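Local atomic coordinates of protein-glutamine gamma-glutamyltransferase 2 (Pagrus major, PDB entry 1G0D), a protein that catalyses, in a calcium-dependent manner, the cross-linking of proteins by joining peptide-bound glutamine side chains to lysines or other primary amines. Residues V223-R235 with I255-V267. Numbering follows the deposited sequence.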
loop_
_atom_site.group_PDB
_atom_site.type_symbol
_atom_site.label_atom_id
_atom_site.label_comp_id
_atom_site.label_asym_id
_atom_site.label_seq_id
_atom_site.Cartn_x
_atom_site.Cartn_y
_atom_site.Cartn_z
ATOM N N VAL A 223 9.534 0.439 6.360
ATOM C CA VAL A 223 8.908 1.416 5.470
ATOM C C VAL A 223 8.746 2.789 6.082
ATOM O O VAL A 223 8.979 3.790 5.413
ATOM C CB VAL A 223 7.558 0.923 4.960
ATOM C CG1 VAL A 223 6.895 1.981 4.068
ATOM C CG2 VAL A 223 7.779 -0.347 4.197
ATOM N N ASN A 224 8.351 2.854 7.346
ATOM C CA ASN A 224 8.224 4.148 7.968
ATOM C C ASN A 224 8.644 4.195 9.421
ATOM O O ASN A 224 9.456 5.017 9.797
ATOM C CB ASN A 224 6.800 4.663 7.843
ATOM C CG ASN A 224 6.578 5.950 8.619
ATOM O OD1 ASN A 224 5.621 6.089 9.373
ATOM N ND2 ASN A 224 7.471 6.901 8.431
ATOM N N SER A 225 8.115 3.301 10.239
ATOM C CA SER A 225 8.426 3.338 11.658
ATOM C C SER A 225 9.892 3.496 12.032
ATOM O O SER A 225 10.194 4.180 13.023
ATOM C CB SER A 225 7.843 2.114 12.371
ATOM O OG SER A 225 8.760 1.050 12.363
ATOM N N ASN A 226 10.806 2.875 11.280
ATOM C CA ASN A 226 12.227 2.992 11.615
ATOM C C ASN A 226 12.711 4.369 11.215
ATOM O O ASN A 226 12.833 4.681 10.023
ATOM C CB ASN A 226 13.046 1.912 10.924
ATOM C CG ASN A 226 14.522 2.030 11.219
ATOM O OD1 ASN A 226 15.128 3.096 11.051
ATOM N ND2 ASN A 226 15.119 0.934 11.665
ATOM N N GLY A 227 12.988 5.185 12.236
ATOM C CA GLY A 227 13.416 6.561 12.039
ATOM C C GLY A 227 14.793 6.899 11.480
ATOM O O GLY A 227 14.939 7.935 10.808
ATOM N N ASP A 228 15.805 6.075 11.737
ATOM C CA ASP A 228 17.105 6.414 11.216
ATOM C C ASP A 228 17.415 5.807 9.851
ATOM O O ASP A 228 18.160 6.398 9.064
ATOM C CB ASP A 228 18.194 6.112 12.242
ATOM C CG ASP A 228 18.012 4.800 12.901
ATOM O OD1 ASP A 228 16.949 4.613 13.535
ATOM O OD2 ASP A 228 18.935 3.953 12.781
ATOM N N ARG A 229 16.828 4.659 9.531
ATOM C CA ARG A 229 17.070 4.091 8.217
ATOM C C ARG A 229 15.818 3.701 7.486
ATOM O O ARG A 229 15.895 3.121 6.428
ATOM C CB ARG A 229 17.970 2.890 8.321
ATOM C CG ARG A 229 19.393 3.241 8.684
ATOM C CD ARG A 229 20.307 2.013 8.665
ATOM N NE ARG A 229 21.413 2.170 9.603
ATOM C CZ ARG A 229 22.676 1.853 9.339
ATOM N NH1 ARG A 229 22.996 1.355 8.157
ATOM N NH2 ARG A 229 23.626 2.034 10.251
ATOM N N GLY A 230 14.666 4.054 8.029
ATOM C CA GLY A 230 13.404 3.685 7.409
ATOM C C GLY A 230 13.384 4.149 5.991
ATOM O O GLY A 230 14.269 4.883 5.587
ATOM N N VAL A 231 12.381 3.754 5.221
ATOM C CA VAL A 231 12.365 4.182 3.837
ATOM C C VAL A 231 11.739 5.542 3.635
ATOM O O VAL A 231 12.192 6.312 2.774
ATOM C CB VAL A 231 11.635 3.159 2.961
ATOM C CG1 VAL A 231 11.406 3.698 1.472
ATOM C CG2 VAL A 231 12.434 1.919 2.991
ATOM N N LEU A 232 10.701 5.843 4.413
ATOM C CA LEU A 232 10.012 7.118 4.283
ATOM C C LEU A 232 9.835 7.829 5.605
ATOM O O LEU A 232 9.756 7.216 6.669
ATOM C CB LEU A 232 8.624 6.910 3.702
ATOM C CG LEU A 232 8.455 6.651 2.209
ATOM C CD1 LEU A 232 7.136 5.929 1.976
ATOM C CD2 LEU A 232 8.511 7.976 1.451
ATOM N N THR A 233 9.736 9.145 5.512
ATOM C CA THR A 233 9.512 9.990 6.659
ATOM C C THR A 233 8.029 10.368 6.558
ATOM O O THR A 233 7.549 10.756 5.485
ATOM C CB THR A 233 10.418 11.248 6.562
ATOM O OG1 THR A 233 11.760 10.888 6.906
ATOM C CG2 THR A 233 9.959 12.327 7.499
ATOM N N GLY A 234 7.282 10.239 7.649
ATOM C CA GLY A 234 5.883 10.607 7.573
ATOM C C GLY A 234 5.654 12.063 7.936
ATOM O O GLY A 234 6.297 12.592 8.843
ATOM N N ARG A 235 4.757 12.723 7.207
ATOM C CA ARG A 235 4.393 14.105 7.486
ATOM C C ARG A 235 2.889 14.132 7.258
ATOM O O ARG A 235 2.423 14.049 6.119
ATOM C CB ARG A 235 5.041 15.068 6.518
ATOM C CG ARG A 235 4.703 16.534 6.805
ATOM C CD ARG A 235 5.733 17.076 7.775
ATOM N NE ARG A 235 6.159 18.417 7.420
ATOM C CZ ARG A 235 7.343 18.927 7.743
ATOM N NH1 ARG A 235 7.641 20.158 7.378
ATOM N NH2 ARG A 235 8.229 18.212 8.429
ATOM N N ILE A 255 10.802 6.504 -4.839
ATOM C CA ILE A 255 11.058 6.600 -3.409
ATOM C C ILE A 255 12.208 5.647 -3.052
ATOM O O ILE A 255 13.124 6.015 -2.318
ATOM C CB ILE A 255 9.828 6.164 -2.614
ATOM C CG1 ILE A 255 8.724 7.192 -2.771
ATOM C CG2 ILE A 255 10.196 5.930 -1.203
ATOM C CD1 ILE A 255 7.372 6.642 -2.438
ATOM N N LEU A 256 12.143 4.413 -3.564
ATOM C CA LEU A 256 13.181 3.415 -3.300
ATOM C C LEU A 256 14.536 3.799 -3.911
ATOM O O LEU A 256 15.567 3.692 -3.252
ATOM C CB LEU A 256 12.746 2.030 -3.800
ATOM C CG LEU A 256 11.511 1.377 -3.143
ATOM C CD1 LEU A 256 11.137 0.074 -3.865
ATOM C CD2 LEU A 256 11.803 1.065 -1.692
ATOM N N GLN A 257 14.560 4.271 -5.151
ATOM C CA GLN A 257 15.850 4.631 -5.720
ATOM C C GLN A 257 16.449 5.803 -4.931
ATOM O O GLN A 257 17.658 5.845 -4.695
ATOM C CB GLN A 257 15.730 4.978 -7.214
ATOM C CG GLN A 257 15.169 3.869 -8.129
ATOM C CD GLN A 257 16.138 2.672 -8.394
ATOM O OE1 GLN A 257 17.206 2.558 -7.780
ATOM N NE2 GLN A 257 15.749 1.778 -9.318
ATOM N N GLN A 258 15.599 6.732 -4.495
ATOM C CA GLN A 258 16.037 7.906 -3.730
ATOM C C GLN A 258 16.617 7.524 -2.367
ATOM O O GLN A 258 17.653 8.037 -1.967
ATOM C CB GLN A 258 14.857 8.853 -3.548
ATOM C CG GLN A 258 15.227 10.218 -3.019
ATOM C CD GLN A 258 14.042 11.212 -2.988
ATOM O OE1 GLN A 258 13.789 11.841 -1.944
ATOM N NE2 GLN A 258 13.327 11.363 -4.128
ATOM N N TRP A 259 15.919 6.637 -1.656
ATOM C CA TRP A 259 16.345 6.114 -0.355
ATOM C C TRP A 259 17.744 5.436 -0.451
ATOM O O TRP A 259 18.630 5.650 0.374
ATOM C CB TRP A 259 15.314 5.081 0.119
ATOM C CG TRP A 259 15.726 4.325 1.335
ATOM C CD1 TRP A 259 15.595 4.737 2.631
ATOM C CD2 TRP A 259 16.307 3.001 1.392
ATOM N NE1 TRP A 259 16.054 3.759 3.497
ATOM C CE2 TRP A 259 16.497 2.687 2.766
ATOM C CE3 TRP A 259 16.681 2.058 0.424
ATOM C CZ2 TRP A 259 17.044 1.470 3.186
ATOM C CZ3 TRP A 259 17.223 0.843 0.847
ATOM C CH2 TRP A 259 17.395 0.564 2.219
ATOM N N SER A 260 17.929 4.586 -1.452
ATOM C CA SER A 260 19.195 3.909 -1.627
ATOM C C SER A 260 20.258 4.850 -2.183
ATOM O O SER A 260 21.372 4.898 -1.702
ATOM C CB SER A 260 19.020 2.747 -2.580
ATOM O OG SER A 260 20.283 2.202 -2.884
ATOM N N LYS A 261 19.912 5.582 -3.231
ATOM C CA LYS A 261 20.843 6.517 -3.835
ATOM C C LYS A 261 21.482 7.410 -2.784
ATOM O O LYS A 261 22.688 7.606 -2.809
ATOM C CB LYS A 261 20.126 7.397 -4.859
ATOM C CG LYS A 261 20.642 7.277 -6.274
ATOM C CD LYS A 261 20.426 5.869 -6.824
ATOM C CE LYS A 261 20.226 5.899 -8.325
ATOM N NZ LYS A 261 18.947 6.588 -8.624
ATOM N N ALA A 262 20.666 7.961 -1.873
ATOM C CA ALA A 262 21.118 8.866 -0.794
ATOM C C ALA A 262 21.855 8.210 0.346
ATOM O O ALA A 262 22.122 8.864 1.332
ATOM C CB ALA A 262 19.936 9.615 -0.212
ATOM N N GLY A 263 22.162 6.928 0.224
ATOM C CA GLY A 263 22.858 6.218 1.281
ATOM C C GLY A 263 21.885 5.719 2.342
ATOM O O GLY A 263 22.179 5.756 3.527
ATOM N N VAL A 264 20.725 5.224 1.930
ATOM C CA VAL A 264 19.761 4.761 2.901
ATOM C C VAL A 264 19.427 5.963 3.826
ATOM O O VAL A 264 19.998 6.167 4.914
ATOM C CB VAL A 264 20.338 3.546 3.653
ATOM C CG1 VAL A 264 19.397 3.099 4.727
ATOM C CG2 VAL A 264 20.524 2.415 2.680
ATOM N N ARG A 265 18.471 6.757 3.348
ATOM C CA ARG A 265 18.040 7.947 4.024
ATOM C C ARG A 265 16.540 8.126 3.901
ATOM O O ARG A 265 16.060 8.344 2.798
ATOM C CB ARG A 265 18.719 9.110 3.356
ATOM C CG ARG A 265 19.695 9.805 4.206
ATOM C CD ARG A 265 19.910 11.167 3.608
ATOM N NE ARG A 265 21.067 11.837 4.184
ATOM C CZ ARG A 265 22.330 11.578 3.853
ATOM N NH1 ARG A 265 23.312 12.249 4.450
ATOM N NH2 ARG A 265 22.618 10.661 2.927
ATOM N N PRO A 266 15.783 8.094 5.029
ATOM C CA PRO A 266 14.332 8.265 4.950
ATOM C C PRO A 266 13.953 9.315 3.921
ATOM O O PRO A 266 14.549 10.381 3.872
ATOM C CB PRO A 266 13.947 8.673 6.368
ATOM C CG PRO A 266 14.867 7.889 7.201
ATOM C CD PRO A 266 16.210 7.920 6.432
ATOM N N VAL A 267 12.970 9.004 3.081
ATOM C CA VAL A 267 12.538 9.916 2.034
ATOM C C VAL A 267 11.429 10.805 2.528
ATOM O O VAL A 267 10.520 10.319 3.193
ATOM C CB VAL A 267 12.049 9.110 0.838
ATOM C CG1 VAL A 267 11.542 10.019 -0.254
ATOM C CG2 VAL A 267 13.177 8.214 0.345
HETATM O O HOH W 1 14.505 12.531 6.400
#
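Trp259 brings its indole edge up to the backbone of the 229-231 turn, where NE1 donates a hydrogen bond to Arg229 O (3.0 Å). The acceptor lies near the ring plane but the donor sits above the carbonyl plane, 41° out of it; Gly230 O approaches the same nitrogen equally closely. Val231 CG2 lies over one indole face in a CH-pi contact, 4.1 Å from the centroid of the five-membered ring, while Val264 CA lies over the opposite face. Val231 CG1, anti to the backbone N (chi1 171°), meets the helix, 3.7 Å from Ile255 CG2 and close to Leu256 CD2. A leucine in place of Trp259 has neither the N-H nor the flat ring, and would probably leave Arg229 O without its hydrogen-bond partner and open a gap beside Val231 CG2.

Beyond the indole the two segments run parallel for a short bridge: Val267 N donates to Val231 O (2.8 Å) and Thr233 N to Val267 O (2.7 Å). Leu232 and Val267 pack on the same face, and Leu232 CD2 also reaches Ile255 CG2 (3.8 Å). The ring of Pro266 fits against the carbonyl oxygens of Gly227, Asp228 and Gly230. Within 223-235, Asn224 ND2 donates to Leu232 O, and Asn226 OD1 accepts from Arg229 N in an Asx motif that shapes the turn; the Arg229 guanidinium bonds to Asn194.

In the catalytic core, helix 184-193 flanks Trp259 and Val264, Thr233 shares a backbone hydrogen bond with Gly270 of strand 269-270, and Leu232 and Ile255 lean on helix 272-286, which begins at the active-site Cys272.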